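Local coordinates for hypothetical protein VC0802 (PDB 1ZVP) that is of unknown function but has two ACT-family regions and is possibly a transport protein, at residues G22-C27 and H112-K117. Sequence-based numbering, arbitrary orientation.
Sequences GDYVFC and HIFVQK
F114 takes part in two edge-to-face aromatic pairs at once, in a different role in each: it offers its edge to Y24 and its face to F26. In the first pair, an offset edge-to-face arrangement, CE1 of F114 reaches CB of Y24 at 3.7 Å and lies equally near CG; the ring centroids are 5.7 Å apart and the planes meet at 78°. Y24 CG lies in the plane of the F114 ring. In the second, the F26 ring stands perpendicular to that of F114 and directs its CE2 corner at F114 CG, 3.9 Å away. Y24 and F26, two residues apart on strand 24-29, both turn CG anti to the carbonyl carbon, and their rings meet F114.

The strands that carry the three rings belong to different antiparallel sheets, 24-29 being an outermost strand of one within the chain and 111-116 an inner strand of the other, and the aromatic cluster joins the two ACT-family regions of the chain through side chains. It is buried, and L73, V54 and I105 pack on F114, as does F45 of the second subunit, while Y108 of that subunit reaches F26.

At the more exposed end of the contact, K117 stretches an extended side chain to D23, CG anti to its own N (chi1 -169°). Its NZ forms a salt bridge with D23 OD2 at 3.2 Å, meeting the syn side of that oxygen but 30° out of the carboxylate plane, and its CE lies 3.4 Å from D23 OD1.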
loop_
_atom_site.group_PDB
_atom_site.type_symbol
_atom_site.label_atom_id
_atom_site.label_comp_id
_atom_site.label_asym_id
_atom_site.label_seq_id
_atom_site.Cartn_x
_atom_site.Cartn_y
_atom_site.Cartn_z
ATOM N N GLY D 22 0.218 17.277 7.506
ATOM C CA GLY D 22 -0.511 17.408 6.249
ATOM C C GLY D 22 -1.826 16.655 6.146
ATOM O O GLY D 22 -1.980 15.559 6.711
ATOM N N ASP D 23 -2.779 17.247 5.423
ATOM C CA ASP D 23 -4.022 16.555 5.062
ATOM C C ASP D 23 -3.888 16.088 3.633
ATOM O O ASP D 23 -3.504 16.861 2.762
ATOM C CB ASP D 23 -5.254 17.463 5.178
ATOM C CG ASP D 23 -5.481 18.000 6.590
ATOM O OD1 ASP D 23 -4.921 17.467 7.584
ATOM O OD2 ASP D 23 -6.251 18.981 6.694
ATOM N N TYR D 24 -4.206 14.824 3.387
ATOM C CA TYR D 24 -3.977 14.241 2.083
ATOM C C TYR D 24 -5.282 13.809 1.463
ATOM O O TYR D 24 -6.252 13.575 2.173
ATOM C CB TYR D 24 -2.957 13.083 2.165
ATOM C CG TYR D 24 -1.560 13.587 2.487
ATOM C CD1 TYR D 24 -0.706 14.033 1.475
ATOM C CD2 TYR D 24 -1.112 13.656 3.810
ATOM C CE1 TYR D 24 0.554 14.524 1.774
ATOM C CE2 TYR D 24 0.146 14.144 4.118
ATOM C CZ TYR D 24 0.973 14.574 3.097
ATOM O OH TYR D 24 2.229 15.051 3.404
ATOM N N VAL D 25 -5.299 13.747 0.135
ATOM C CA VAL D 25 -6.462 13.313 -0.618
ATOM C C VAL D 25 -6.019 12.379 -1.735
ATOM O O VAL D 25 -4.897 12.484 -2.227
ATOM C CB VAL D 25 -7.267 14.511 -1.199
ATOM C CG1 VAL D 25 -7.781 15.405 -0.087
ATOM C CG2 VAL D 25 -6.440 15.319 -2.197
ATOM N N PHE D 26 -6.896 11.456 -2.113
ATOM C CA PHE D 26 -6.642 10.562 -3.236
ATOM C C PHE D 26 -7.383 11.068 -4.459
ATOM O O PHE D 26 -8.527 11.498 -4.359
ATOM C CB PHE D 26 -7.086 9.131 -2.915
ATOM C CG PHE D 26 -6.080 8.333 -2.119
ATOM C CD1 PHE D 26 -5.467 7.216 -2.676
ATOM C CD2 PHE D 26 -5.758 8.687 -0.805
ATOM C CE1 PHE D 26 -4.550 6.468 -1.941
ATOM C CE2 PHE D 26 -4.837 7.949 -0.067
ATOM C CZ PHE D 26 -4.235 6.839 -0.633
ATOM N N CYS D 27 -6.718 11.023 -5.609
ATOM C CA CYS D 27 -7.288 11.507 -6.857
ATOM C C CYS D 27 -6.941 10.551 -7.955
ATOM O O CYS D 27 -5.893 9.905 -7.919
ATOM C CB CYS D 27 -6.706 12.865 -7.252
ATOM S SG CYS D 27 -6.908 14.164 -6.050
ATOM N N HIS D 112 3.541 3.246 4.888
ATOM C CA HIS D 112 2.853 4.498 5.145
ATOM C C HIS D 112 1.359 4.243 5.043
ATOM O O HIS D 112 0.885 3.614 4.097
ATOM C CB HIS D 112 3.302 5.562 4.140
ATOM C CG HIS D 112 4.791 5.653 3.991
ATOM N ND1 HIS D 112 5.580 6.400 4.841
ATOM C CD2 HIS D 112 5.635 5.070 3.108
ATOM C CE1 HIS D 112 6.846 6.281 4.480
ATOM N NE2 HIS D 112 6.907 5.480 3.433
ATOM N N ILE D 113 0.620 4.710 6.036
ATOM C CA ILE D 113 -0.789 4.400 6.126
ATOM C C ILE D 113 -1.579 5.693 6.083
ATOM O O ILE D 113 -1.302 6.614 6.844
ATOM C CB ILE D 113 -1.090 3.610 7.420
ATOM C CG1 ILE D 113 -0.219 2.356 7.483
ATOM C CG2 ILE D 113 -2.560 3.222 7.508
ATOM C CD1 ILE D 113 -0.087 1.825 8.858
ATOM N N PHE D 114 -2.534 5.771 5.162
ATOM C CA PHE D 114 -3.482 6.887 5.117
ATOM C C PHE D 114 -4.790 6.460 5.766
ATOM O O PHE D 114 -5.467 5.559 5.290
ATOM C CB PHE D 114 -3.698 7.378 3.681
ATOM C CG PHE D 114 -2.471 7.966 3.058
ATOM C CD1 PHE D 114 -2.250 9.343 3.096
ATOM C CD2 PHE D 114 -1.516 7.143 2.451
ATOM C CE1 PHE D 114 -1.095 9.901 2.544
ATOM C CE2 PHE D 114 -0.359 7.686 1.877
ATOM C CZ PHE D 114 -0.146 9.072 1.919
ATOM N N VAL D 115 -5.115 7.090 6.884
ATOM C CA VAL D 115 -6.394 6.873 7.548
ATOM C C VAL D 115 -7.219 8.160 7.466
ATOM O O VAL D 115 -6.667 9.238 7.262
ATOM C CB VAL D 115 -6.226 6.424 9.036
ATOM C CG1 VAL D 115 -5.371 5.156 9.125
ATOM C CG2 VAL D 115 -5.643 7.545 9.891
ATOM N N GLN D 116 -8.538 8.043 7.604
ATOM C CA GLN D 116 -9.414 9.204 7.697
ATOM C C GLN D 116 -8.879 10.143 8.741
ATOM O O GLN D 116 -8.458 9.703 9.810
ATOM C CB GLN D 116 -10.817 8.782 8.092
ATOM C CG GLN D 116 -11.586 8.099 6.992
ATOM C CD GLN D 116 -12.872 7.477 7.504
ATOM O OE1 GLN D 116 -13.555 6.756 6.776
ATOM N NE2 GLN D 116 -13.208 7.749 8.761
ATOM N N LYS D 117 -8.906 11.435 8.432
ATOM C CA LYS D 117 -8.324 12.451 9.292
ATOM C C LYS D 117 -8.888 12.413 10.716
ATOM O O LYS D 117 -8.137 12.571 11.691
ATOM C CB LYS D 117 -8.500 13.839 8.674
ATOM C CG LYS D 117 -7.686 14.897 9.390
ATOM C CD LYS D 117 -8.168 16.291 9.104
ATOM C CE LYS D 117 -7.406 17.275 9.968
ATOM N NZ LYS D 117 -7.700 18.669 9.563
#